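Local atomic coordinates of AvrRxo1-ORF1 (Xanthomonas oryzae pv. oryzicola, PDB entry 4Z8T), a protein that is a type III effector with a polynucleotide kinase domain, probably of the P-loop type, and binds its partner AvrRxo1-ORF2. Residues P65-L70 with I170-E175; D157-R162 with Y210-S215; S222-V227 with G238-F243; R230-P235 with A255-G260; M253-S256 with E261-V264. All coordinates share one frame; numbering follows the deposited sequence.

Contact 1. Residues P65-L70 with I170-E175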
# COMPACT_ATOMS: atom_id res chain seq x y z
N PRO A 65 22.00 -3.05 35.80
CA PRO A 65 22.39 -1.92 34.95
C PRO A 65 21.87 -2.11 33.53
O PRO A 65 22.10 -3.16 32.91
CB PRO A 65 23.92 -1.95 35.00
CG PRO A 65 24.20 -2.50 36.36
CD PRO A 65 23.15 -3.56 36.59
N THR A 66 21.14 -1.10 33.05
CA THR A 66 20.34 -1.23 31.85
C THR A 66 20.43 0.06 31.05
O THR A 66 20.50 1.15 31.62
CB THR A 66 18.85 -1.51 32.22
OG1 THR A 66 18.74 -2.79 32.85
CG2 THR A 66 17.95 -1.52 30.99
N LEU A 67 20.47 -0.08 29.73
CA LEU A 67 20.26 1.03 28.82
C LEU A 67 18.84 0.89 28.30
O LEU A 67 18.54 -0.03 27.54
CB LEU A 67 21.27 0.96 27.66
CG LEU A 67 21.42 2.12 26.66
CD1 LEU A 67 22.73 1.98 25.88
CD2 LEU A 67 20.27 2.17 25.69
N PHE A 68 17.95 1.78 28.73
CA PHE A 68 16.58 1.77 28.21
C PHE A 68 16.58 2.60 26.93
O PHE A 68 16.89 3.79 26.97
CB PHE A 68 15.61 2.41 29.21
CG PHE A 68 15.37 1.58 30.43
CD1 PHE A 68 16.18 1.71 31.55
CD2 PHE A 68 14.34 0.65 30.45
CE1 PHE A 68 15.95 0.95 32.69
CE2 PHE A 68 14.12 -0.13 31.58
CZ PHE A 68 14.93 0.02 32.70
N ALA A 69 16.25 1.96 25.81
CA ALA A 69 16.28 2.62 24.51
C ALA A 69 14.84 2.74 24.02
O ALA A 69 14.12 1.75 23.94
CB ALA A 69 17.12 1.79 23.52
N LEU A 70 14.41 3.96 23.74
CA LEU A 70 13.08 4.19 23.19
C LEU A 70 13.24 4.58 21.73
O LEU A 70 13.51 5.74 21.41
CB LEU A 70 12.36 5.30 23.96
CG LEU A 70 12.44 5.12 25.48
CD1 LEU A 70 11.82 6.30 26.23
CD2 LEU A 70 11.76 3.83 25.85
N ILE A 170 24.44 -0.61 21.20
CA ILE A 170 24.70 -1.99 21.60
C ILE A 170 26.14 -2.10 22.08
O ILE A 170 26.41 -2.70 23.12
CB ILE A 170 24.42 -2.98 20.44
CG1 ILE A 170 22.91 -3.14 20.23
CG2 ILE A 170 25.05 -4.34 20.74
CD1 ILE A 170 22.52 -3.97 19.00
N GLN A 171 27.06 -1.51 21.33
CA GLN A 171 28.47 -1.51 21.73
C GLN A 171 28.66 -0.81 23.07
O GLN A 171 29.37 -1.30 23.94
CB GLN A 171 29.33 -0.86 20.66
CG GLN A 171 30.82 -0.98 20.92
CD GLN A 171 31.64 -0.48 19.76
OE1 GLN A 171 31.26 0.49 19.09
NE2 GLN A 171 32.77 -1.13 19.50
N LEU A 172 28.01 0.34 23.26
CA LEU A 172 28.10 1.04 24.54
C LEU A 172 27.60 0.16 25.67
O LEU A 172 28.23 0.09 26.72
CB LEU A 172 27.29 2.35 24.49
CG LEU A 172 27.48 3.31 25.67
CD1 LEU A 172 27.40 4.75 25.18
CD2 LEU A 172 26.45 3.07 26.75
N ALA A 173 26.47 -0.51 25.47
CA ALA A 173 25.93 -1.38 26.49
C ALA A 173 26.89 -2.53 26.81
O ALA A 173 27.19 -2.81 27.98
CB ALA A 173 24.58 -1.91 26.07
N LYS A 174 27.39 -3.18 25.77
CA LYS A 174 28.33 -4.29 25.94
C LYS A 174 29.58 -3.86 26.71
O LYS A 174 30.03 -4.57 27.61
CB LYS A 174 28.72 -4.87 24.58
CG LYS A 174 27.60 -5.63 23.87
CD LYS A 174 27.24 -6.92 24.60
CE LYS A 174 26.26 -7.76 23.81
NZ LYS A 174 25.89 -9.00 24.57
N GLU A 175 30.12 -2.71 26.35
CA GLU A 175 31.35 -2.23 26.98
C GLU A 175 31.18 -1.81 28.43
O GLU A 175 32.14 -1.79 29.19
CB GLU A 175 31.96 -1.08 26.17
CG GLU A 175 32.50 -1.50 24.81
CD GLU A 175 33.01 -0.33 23.99
OE1 GLU A 175 32.84 0.83 24.43
OE2 GLU A 175 33.58 -0.56 22.91
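Leu-67 meets Leu-172 and Ala-173 in a small, wholly apolar contact between a strand and a helix. One methyl does the touching from the strand side. Leu-67 CD1 lies 4.0 Å from Leu-172 CD2. The same methyl lies 4.3 Å from Ala-173 CB. These two methyls of the helix therefore receive the same branch of Leu-67.

Both leucines carry CG anti to the backbone N, with chi1 -171° in Leu-67 and -170° in Leu-172. This extends each side chain out from its own backbone toward the other element. The two side chains then cross at about a right angle, so they meet through one methyl each and do not lie alongside one another. Leu-172 departs somewhat from a regular staggered form at its second torsion, chi2 145°, and this sets the place of its CD2. The alanine is small, and the backbones come fairly close here, with Leu-67 CA 6.6 Å from Ala-173 CA. All three residues are buried, and no hydrogen bond crosses the contact.

The strand 66-71 runs parallel between strands 154-157 and 179-185. Helix 163-176 joins those two strands in a beta-alpha-beta crossover and passes over the strand in the middle, as expected of a P-loop NTPase-like fold. Backbone bonds tie Leu-67 to Lys-179 and Glu-181, and Phe-68 to Ile-154. Ala-173 also touches Val-180 of strand 179-185, so the helix packs on two neighbouring strands.

Contact 2. Residues D157-R162 with Y210-S215; sequences DKRLSR and YPVVSS. With SO4 (sulfate ion), chain C.
The guanidinium of Arg-159 has Val-212 O over one face and the sulfate ion at its edge, near its plane. Its NH1 bonds to sulfate O2 at 2.9 Å, with a bent N-H...O angle of 140°. Its NH2 lies 3.7 Å from Val-212 CG1, a van der Waals contact. The chain of Arg-159 bends at chi3 (-66°), which folds NH1 back to the ion. The guanidinium of Arg-162 stands obliquely to Ser-215 O. Water 1 links them, accepting from Arg-162 NH1 at 3.0 Å and donating to Ser-215 O at 2.9 Å.

Ser-161 grips the ion at another oxygen. Its backbone N reaches sulfate O1 at 2.9 Å in a nearly straight bond, and its OG donates to the same O1 at 2.7 Å.

Asn-73 and Thr-74, in the probable Walker A loop, bond to NE and NH2 of Arg-159. NH2 also bonds to Ser-98 O of the AvrRxo1-ORF2 chain, and Ser-215 OG bonds to Glu-77 of that chain. The chemistry suggests an anion site beside the probable phosphate-binding loop. The sulfate probably came from the crystallisation liquor and may mark where a phosphate could sit.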
# COMPACT_ATOMS: atom_id res chain seq x y z
N ASP A 157 16.61 8.41 24.49
CA ASP A 157 15.35 8.82 23.94
C ASP A 157 15.65 9.54 22.62
O ASP A 157 15.74 10.76 22.59
CB ASP A 157 14.72 9.79 24.94
CG ASP A 157 13.35 10.23 24.53
OD1 ASP A 157 12.76 9.62 23.61
OD2 ASP A 157 12.85 11.20 25.16
N LYS A 158 15.84 8.77 21.55
CA LYS A 158 16.24 9.29 20.25
C LYS A 158 15.51 8.45 19.22
O LYS A 158 14.98 7.38 19.55
CB LYS A 158 17.74 9.12 20.03
CG LYS A 158 18.63 9.94 20.96
CD LYS A 158 20.08 9.70 20.57
CE LYS A 158 21.03 10.42 21.51
NZ LYS A 158 22.39 10.48 20.91
N ARG A 159 15.50 8.91 17.98
CA ARG A 159 14.84 8.14 16.93
C ARG A 159 15.45 6.75 16.77
O ARG A 159 14.73 5.77 16.58
CB ARG A 159 14.86 8.89 15.60
CG ARG A 159 14.03 8.19 14.51
CD ARG A 159 13.96 8.98 13.20
NE ARG A 159 13.23 10.23 13.37
CZ ARG A 159 13.81 11.41 13.56
NH1 ARG A 159 15.13 11.51 13.60
NH2 ARG A 159 13.06 12.50 13.72
N LEU A 160 16.79 6.70 16.84
CA LEU A 160 17.56 5.45 16.74
C LEU A 160 17.20 4.67 15.49
O LEU A 160 17.06 3.44 15.54
CB LEU A 160 17.37 4.58 17.99
CG LEU A 160 17.75 5.22 19.33
CD1 LEU A 160 17.32 4.36 20.50
CD2 LEU A 160 19.26 5.50 19.39
N SER A 161 17.07 5.36 14.37
CA SER A 161 16.56 4.70 13.17
C SER A 161 17.60 3.76 12.56
O SER A 161 17.29 2.59 12.30
CB SER A 161 15.99 5.71 12.16
OG SER A 161 16.94 6.66 11.71
N ARG A 162 18.83 4.25 12.39
CA ARG A 162 19.77 3.57 11.50
C ARG A 162 20.71 2.56 12.14
O ARG A 162 20.95 2.59 13.35
CB ARG A 162 20.56 4.60 10.71
CG ARG A 162 19.64 5.56 9.99
CD ARG A 162 20.35 6.31 8.88
NE ARG A 162 19.50 7.40 8.41
CZ ARG A 162 18.63 7.29 7.42
NH1 ARG A 162 17.89 8.34 7.08
NH2 ARG A 162 18.49 6.14 6.78
N TYR A 210 8.37 18.92 7.66
CA TYR A 210 7.97 17.68 7.03
C TYR A 210 9.11 16.70 6.69
O TYR A 210 8.98 15.51 6.98
CB TYR A 210 7.12 17.96 5.77
CG TYR A 210 6.51 16.71 5.17
CD1 TYR A 210 7.23 15.92 4.28
CD2 TYR A 210 5.22 16.32 5.48
CE1 TYR A 210 6.70 14.78 3.75
CE2 TYR A 210 4.67 15.17 4.93
CZ TYR A 210 5.42 14.41 4.07
OH TYR A 210 4.89 13.27 3.51
N PRO A 211 10.19 17.17 6.03
CA PRO A 211 11.21 16.19 5.63
C PRO A 211 11.81 15.40 6.80
O PRO A 211 12.18 14.23 6.63
CB PRO A 211 12.29 17.06 4.98
CG PRO A 211 11.55 18.26 4.49
CD PRO A 211 10.53 18.53 5.57
N VAL A 212 11.90 16.02 7.97
CA VAL A 212 12.41 15.33 9.15
C VAL A 212 11.50 14.17 9.54
O VAL A 212 11.96 13.07 9.86
CB VAL A 212 12.54 16.32 10.32
CG1 VAL A 212 12.86 15.59 11.64
CG2 VAL A 212 13.62 17.36 10.00
N VAL A 213 10.20 14.42 9.53
CA VAL A 213 9.24 13.40 9.95
C VAL A 213 9.12 12.28 8.91
O VAL A 213 9.07 11.09 9.26
CB VAL A 213 7.87 14.05 10.23
CG1 VAL A 213 6.89 13.01 10.80
CG2 VAL A 213 8.05 15.20 11.22
N SER A 214 9.12 12.64 7.64
CA SER A 214 9.03 11.63 6.58
C SER A 214 10.29 10.80 6.44
O SER A 214 10.23 9.57 6.39
CB SER A 214 8.66 12.29 5.24
OG SER A 214 8.42 11.29 4.26
N SER A 215 11.44 11.45 6.41
CA SER A 215 12.68 10.70 6.31
C SER A 215 12.91 9.86 7.56
O SER A 215 13.43 8.74 7.49
CB SER A 215 13.87 11.61 6.02
OG SER A 215 13.84 11.98 4.65
S SO4 C . 18.19 9.42 13.26
O1 SO4 C . 17.71 8.18 13.85
O2 SO4 C . 17.23 9.95 12.30
O3 SO4 C . 19.46 9.18 12.57
O4 SO4 C . 18.42 10.40 14.32
O HOH W 1 15.36 8.18 5.41

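Contact 3. Residues S222-V227 with G238-F243; sequences SNRMYV and GNYRLF
Arg-224, Val-227, Tyr-240 and Leu-242 form the first shell where helix 224-233 packs on strand 238-245. This is helix-on-sheet packing in an alpha/beta fold of the P-loop NTPase kind. Leu-242 CD1 sits over one face of the Arg-224 guanidinium, toward its rim, and is 3.5 Å from Arg-224 NE. The side chains of these two residues cross at about a right angle. Tyr-240 approaches the aliphatic part of the same arginine, with its OH 3.9 Å from Arg-224 CG. The guanidinium and the ring are turned 54° against each other. On the next turn of the helix, Val-227 CG1 meets the ring at Tyr-240 CE2, 3.9 Å away, and comes in obliquely. All four residues are buried.

The arginine leaves the helix with CG anti to the backbone N and bends at chi3 (-83°). This brings its flat end over the leucine. Outside partners fix that end: NE forms a salt bridge to Asp-184, and NH1 bonds to Asp-186 and to Ile-273 O. Asp-184 OD2 also takes a hydrogen bond from Tyr-240 OH, so one carboxylate oxygen positions both polar groups. The buried charge of Arg-224 is thus probably offset by two aspartates. Val-227 and Tyr-240 both pack on Leu-182 of strand 179-185.

The other methyl of the leucine, Leu-242 CD2, lies 4.0 Å from Arg-224 CD.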
# COMPACT_ATOMS: atom_id res chain seq x y z
N SER A 222 12.51 1.03 7.65
CA SER A 222 13.42 0.26 6.80
C SER A 222 14.47 -0.53 7.59
O SER A 222 14.93 -1.59 7.15
CB SER A 222 14.13 1.16 5.78
OG SER A 222 13.18 1.70 4.86
N ASN A 223 14.84 -0.00 8.75
CA ASN A 223 15.88 -0.62 9.56
C ASN A 223 15.37 -1.38 10.77
O ASN A 223 16.15 -1.87 11.57
CB ASN A 223 16.90 0.42 9.99
CG ASN A 223 17.69 0.94 8.82
OD1 ASN A 223 18.45 0.19 8.20
ND2 ASN A 223 17.53 2.22 8.50
N ARG A 224 14.05 -1.49 10.90
CA ARG A 224 13.44 -2.13 12.05
C ARG A 224 13.82 -3.61 12.21
O ARG A 224 14.13 -4.05 13.32
CB ARG A 224 11.92 -1.99 11.95
CG ARG A 224 11.12 -2.63 13.07
CD ARG A 224 9.79 -1.93 13.17
NE ARG A 224 9.88 -0.70 13.95
CZ ARG A 224 9.19 0.42 13.72
NH1 ARG A 224 8.36 0.48 12.69
NH2 ARG A 224 9.32 1.47 14.53
N MSE A 225 13.81 -4.36 11.12
CA MSE A 225 14.07 -5.79 11.24
C MSE A 225 15.54 -6.07 11.58
O MSE A 225 15.85 -7.09 12.21
CB MSE A 225 13.59 -6.55 10.01
CG MSE A 225 12.08 -6.51 9.90
SE MSE A 225 11.41 -7.55 8.40
CE MSE A 225 11.20 -9.22 9.31
N TYR A 226 16.42 -5.16 11.19
CA TYR A 226 17.83 -5.27 11.60
C TYR A 226 17.95 -5.20 13.11
O TYR A 226 18.72 -5.95 13.73
CB TYR A 226 18.68 -4.17 10.96
CG TYR A 226 20.11 -4.17 11.45
CD1 TYR A 226 20.49 -3.46 12.58
CD2 TYR A 226 21.08 -4.90 10.78
CE1 TYR A 226 21.80 -3.47 13.04
CE2 TYR A 226 22.39 -4.91 11.23
CZ TYR A 226 22.74 -4.20 12.35
OH TYR A 226 24.05 -4.22 12.79
N VAL A 227 17.20 -4.29 13.73
CA VAL A 227 17.22 -4.20 15.18
C VAL A 227 16.71 -5.49 15.81
O VAL A 227 17.31 -6.01 16.74
CB VAL A 227 16.38 -2.99 15.67
CG1 VAL A 227 16.42 -2.91 17.20
CG2 VAL A 227 16.91 -1.71 15.05
N GLY A 238 19.47 -8.35 25.87
CA GLY A 238 18.38 -7.71 26.59
C GLY A 238 17.05 -8.11 25.98
O GLY A 238 16.90 -9.21 25.46
N ASN A 239 16.08 -7.20 26.01
CA ASN A 239 14.76 -7.53 25.48
C ASN A 239 14.29 -6.47 24.51
O ASN A 239 14.72 -5.33 24.58
CB ASN A 239 13.76 -7.69 26.62
CG ASN A 239 14.14 -8.82 27.56
OD1 ASN A 239 14.29 -9.97 27.13
ND2 ASN A 239 14.35 -8.49 28.83
N TYR A 240 13.42 -6.88 23.59
CA TYR A 240 12.89 -6.02 22.53
C TYR A 240 11.36 -6.16 22.48
O TYR A 240 10.83 -7.26 22.46
CB TYR A 240 13.48 -6.43 21.18
CG TYR A 240 12.86 -5.71 20.01
CD1 TYR A 240 11.69 -6.19 19.41
CD2 TYR A 240 13.41 -4.53 19.51
CE1 TYR A 240 11.10 -5.52 18.36
CE2 TYR A 240 12.83 -3.86 18.44
CZ TYR A 240 11.66 -4.37 17.88
OH TYR A 240 11.07 -3.71 16.81
N ARG A 241 10.66 -5.02 22.41
CA ARG A 241 9.22 -5.04 22.15
C ARG A 241 8.90 -3.99 21.11
O ARG A 241 9.44 -2.88 21.16
CB ARG A 241 8.44 -4.72 23.43
CG ARG A 241 8.39 -5.87 24.42
CD ARG A 241 7.69 -5.44 25.71
NE ARG A 241 8.56 -4.56 26.49
CZ ARG A 241 8.11 -3.70 27.40
NH1 ARG A 241 6.81 -3.61 27.63
NH2 ARG A 241 8.97 -2.93 28.06
N LEU A 242 8.03 -4.35 20.18
CA LEU A 242 7.60 -3.45 19.12
C LEU A 242 6.13 -3.18 19.28
O LEU A 242 5.33 -4.11 19.33
CB LEU A 242 7.79 -4.12 17.76
CG LEU A 242 7.16 -3.41 16.55
CD1 LEU A 242 7.70 -1.99 16.34
CD2 LEU A 242 7.43 -4.27 15.31
N PHE A 243 5.75 -1.91 19.35
CA PHE A 243 4.34 -1.55 19.48
C PHE A 243 3.95 -0.78 18.25
O PHE A 243 4.69 0.10 17.83
CB PHE A 243 4.10 -0.66 20.71
CG PHE A 243 4.35 -1.37 22.01
CD1 PHE A 243 3.36 -2.12 22.62
CD2 PHE A 243 5.60 -1.30 22.62
CE1 PHE A 243 3.61 -2.78 23.83
CE2 PHE A 243 5.85 -1.96 23.82
CZ PHE A 243 4.87 -2.70 24.42

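Contact 4. Residues R230-P235 with A255-G260; sequences RFIADP and ASVIGG
Val-257 packs against Phe-231 and Ile-232 through apolar contacts. Phe-231 CB is 3.9 Å from Val-257 CB. The phenylalanine has CG anti to its carbonyl carbon (chi1 -69°), which leads the ring away from the valine and toward Val-180 and Leu-182 of strand 179-185. Only the base of this side chain takes part. Ile-232 comes from the next position of the helix, and its CG1 lies 4.0 Å from Val-257 CG2. The two side chains cross at about a right angle. Val-257 thus puts its two branches to use: CG2 to the isoleucine, and CG1 to the helix backbone, 3.6 Å from Phe-231 O.

In the fold, this joins the last turn of helix 224-233 to strand 251-258, which neighbours strand 238-245 in the mixed sheet. Ile-232 and Val-257 also touch Phe-262 of strand 261-263.

The remaining contact is between loops. Pro-235, just past the helix, meets the hairpin turn, with Pro-235 CB 3.9 Å from Gly-260 CA. Gly-259 and Gly-260 both have positive phi and form the corners of a type I' turn. Gly-259 N is held by a hydrogen bond to Asn-239 OD1.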
# COMPACT_ATOMS: atom_id res chain seq x y z
N ARG A 230 19.15 -8.32 15.91
CA ARG A 230 20.17 -8.28 16.95
C ARG A 230 19.71 -8.98 18.22
O ARG A 230 20.52 -9.62 18.90
CB ARG A 230 20.61 -6.84 17.26
CG ARG A 230 21.10 -6.06 16.05
CD ARG A 230 22.49 -6.45 15.56
NE ARG A 230 22.57 -7.80 14.98
CZ ARG A 230 22.10 -8.16 13.79
NH1 ARG A 230 22.25 -9.41 13.37
NH2 ARG A 230 21.47 -7.30 13.00
N PHE A 231 18.42 -8.84 18.57
CA PHE A 231 17.90 -9.49 19.75
C PHE A 231 17.61 -10.96 19.53
O PHE A 231 17.78 -11.77 20.45
CB PHE A 231 16.66 -8.76 20.27
CG PHE A 231 16.97 -7.40 20.85
CD1 PHE A 231 17.12 -6.31 20.03
CD2 PHE A 231 17.13 -7.24 22.23
CE1 PHE A 231 17.42 -5.06 20.57
CE2 PHE A 231 17.44 -5.99 22.77
CZ PHE A 231 17.58 -4.91 21.93
N ILE A 232 17.18 -11.31 18.32
CA ILE A 232 16.98 -12.73 18.00
C ILE A 232 18.32 -13.45 18.09
O ILE A 232 18.40 -14.58 18.58
CB ILE A 232 16.38 -12.91 16.60
CG1 ILE A 232 14.94 -12.40 16.58
CG2 ILE A 232 16.41 -14.38 16.18
CD1 ILE A 232 14.28 -12.47 15.22
N ALA A 233 19.39 -12.79 17.64
CA ALA A 233 20.71 -13.44 17.59
C ALA A 233 21.37 -13.57 18.96
O ALA A 233 22.12 -14.52 19.21
CB ALA A 233 21.63 -12.69 16.66
N ASP A 234 21.11 -12.62 19.85
CA ASP A 234 21.82 -12.60 21.13
C ASP A 234 20.87 -12.39 22.29
O ASP A 234 20.57 -11.26 22.66
CB ASP A 234 22.86 -11.48 21.11
CG ASP A 234 23.66 -11.40 22.39
OD1 ASP A 234 23.64 -12.37 23.18
OD2 ASP A 234 24.31 -10.36 22.61
N PRO A 235 20.39 -13.49 22.89
CA PRO A 235 19.46 -13.42 24.03
C PRO A 235 20.02 -12.63 25.21
O PRO A 235 19.26 -12.05 25.98
CB PRO A 235 19.28 -14.88 24.44
CG PRO A 235 19.60 -15.65 23.20
CD PRO A 235 20.66 -14.88 22.48
N ALA A 255 5.50 -7.37 17.80
CA ALA A 255 6.52 -8.43 17.82
C ALA A 255 7.37 -8.23 19.06
O ALA A 255 7.44 -7.14 19.60
CB ALA A 255 7.39 -8.39 16.55
N SER A 256 8.07 -9.28 19.49
CA SER A 256 8.85 -9.17 20.71
C SER A 256 9.97 -10.19 20.78
O SER A 256 9.85 -11.30 20.25
CB SER A 256 7.96 -9.29 21.95
OG SER A 256 7.31 -10.56 22.01
N VAL A 257 11.05 -9.83 21.46
CA VAL A 257 12.06 -10.82 21.80
C VAL A 257 12.31 -10.65 23.28
O VAL A 257 12.94 -9.68 23.70
CB VAL A 257 13.36 -10.62 21.01
CG1 VAL A 257 14.29 -11.83 21.24
CG2 VAL A 257 13.09 -10.45 19.51
N ILE A 258 11.82 -11.61 24.06
CA ILE A 258 11.83 -11.52 25.52
C ILE A 258 12.37 -12.82 26.10
O ILE A 258 11.80 -13.89 25.88
CB ILE A 258 10.41 -11.27 26.05
CG1 ILE A 258 9.89 -9.92 25.55
CG2 ILE A 258 10.38 -11.25 27.59
CD1 ILE A 258 8.42 -9.71 25.84
N GLY A 259 13.47 -12.72 26.85
CA GLY A 259 14.13 -13.90 27.38
C GLY A 259 14.59 -14.79 26.25
O GLY A 259 14.63 -16.02 26.37
N GLY A 260 14.92 -14.16 25.12
CA GLY A 260 15.42 -14.86 23.96
C GLY A 260 14.33 -15.43 23.06
O GLY A 260 14.62 -15.96 21.99

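Contact 5. Residues M253-S256 with E261-V264; sequences MVAS and EFSV
Ser-256 turns its OG to the position between the backbone N and the carbonyl carbon (chi1 62°). It faces Ser-263 on one side of the sheet, with Ser-256 OG 4.0 Å from Ser-263 CB. Water 2 joins the two serines. It donates to Ser-256 OG at 2.7 Å and to Glu-261 O, and makes a weak bond to Ser-263 OG. Ser-256 OG also bonds to Glu-265.

The serines are an antiparallel hydrogen-bonded pair. Ser-256 N to Ser-263 O and Ser-263 N to Ser-256 O are both 3.0 Å. Ser-256 O receives a CA-H...O contact as well, from Phe-262 CA at 3.3 Å. Phe-262 alternates with Ser-263 and so lies on the face opposite the serines. With CG anti to the backbone N, its CD1 comes 3.4 Å from Ser-256 O. On that face Phe-262 CE1 lies 4.3 Å from Ala-255 CB. Val-264 CG1 touches Val-254 O at 3.6 Å.

These strands form a beta hairpin at the edge of this chain's sheet. On the other side of strand 251-258, Val-254 and Ala-255 share Leu-242 of strand 238-245, as in a beta bulge. Phe-262 packs on Ile-228 and Ile-232 of helix 224-233 and on Tyr-270 of helix 267-272. Its ring also meets His-13 of the AvrRxo1-ORF2 chain edge-to-face, and Val-264 makes backbone hydrogen bonds to that chain.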
# COMPACT_ATOMS: atom_id res chain seq x y z
N MSE A 253 0.88 -4.58 20.92
CA MSE A 253 2.13 -5.31 20.75
C MSE A 253 2.12 -6.00 19.40
O MSE A 253 1.13 -6.64 19.01
CB MSE A 253 2.27 -6.36 21.84
CG MSE A 253 3.50 -7.19 21.69
SE MSE A 253 4.97 -6.30 22.56
CE MSE A 253 4.36 -6.31 24.45
N VAL A 254 3.24 -5.89 18.68
CA VAL A 254 3.30 -6.42 17.33
C VAL A 254 4.32 -7.56 17.23
O VAL A 254 4.04 -8.60 16.63
CB VAL A 254 3.65 -5.31 16.33
CG1 VAL A 254 3.93 -5.89 14.94
CG2 VAL A 254 2.49 -4.33 16.24
N ALA A 255 5.50 -7.37 17.80
CA ALA A 255 6.52 -8.43 17.82
C ALA A 255 7.37 -8.23 19.06
O ALA A 255 7.44 -7.14 19.60
CB ALA A 255 7.39 -8.39 16.55
N SER A 256 8.07 -9.28 19.49
CA SER A 256 8.85 -9.17 20.71
C SER A 256 9.97 -10.19 20.78
O SER A 256 9.85 -11.30 20.25
CB SER A 256 7.96 -9.29 21.95
OG SER A 256 7.31 -10.56 22.01
N GLU A 261 13.08 -15.34 23.50
CA GLU A 261 11.99 -15.93 22.75
C GLU A 261 11.38 -14.91 21.80
O GLU A 261 10.95 -13.83 22.24
CB GLU A 261 10.94 -16.47 23.72
CG GLU A 261 9.78 -17.19 23.06
CD GLU A 261 9.27 -18.37 23.88
OE1 GLU A 261 10.08 -19.02 24.58
OE2 GLU A 261 8.05 -18.65 23.82
N PHE A 262 11.34 -15.24 20.51
CA PHE A 262 10.76 -14.35 19.49
C PHE A 262 9.33 -14.74 19.14
O PHE A 262 9.05 -15.90 18.84
CB PHE A 262 11.63 -14.38 18.22
CG PHE A 262 11.03 -13.63 17.06
CD1 PHE A 262 10.84 -12.24 17.13
CD2 PHE A 262 10.68 -14.29 15.90
CE1 PHE A 262 10.32 -11.55 16.06
CE2 PHE A 262 10.13 -13.59 14.83
CZ PHE A 262 9.96 -12.23 14.90
N SER A 263 8.42 -13.78 19.22
CA SER A 263 7.02 -14.00 18.92
C SER A 263 6.50 -12.87 18.07
O SER A 263 7.01 -11.77 18.12
CB SER A 263 6.21 -14.01 20.22
OG SER A 263 6.62 -15.08 21.05
N VAL A 264 5.48 -13.15 17.28
CA VAL A 264 4.84 -12.09 16.50
C VAL A 264 3.40 -12.01 16.93
O VAL A 264 2.57 -12.80 16.49
CB VAL A 264 4.93 -12.36 14.99
CG1 VAL A 264 4.25 -11.23 14.20
CG2 VAL A 264 6.38 -12.47 14.58
O HOH W 2 8.35 -12.92 22.66

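How the contacts relate
Contacts 1, 3, 4 and 5 reach the same sheet. Contacts 1, 3 and 5 are buried, but contact 1 is purely apolar, contact 3 holds a charged arginine, and contact 5 relies on backbone hydrogen bonds between strands. Contact 4 is partly buried and opens at its turn to the surface. Contacts 3 and 4 both use helix 224-233, and contacts 4 and 5 share Ala-255 and Ser-256. Contact 2, also partly buried, stands apart as a polar site where a water bridges loop and helix and a sulfate is held by the loop. It touches contact 1 through Leu-160 on Ala-69, and contact 3 at Asn-223. The Lys-174 to Asp-234 salt bridge ties contact 1 to contact 4.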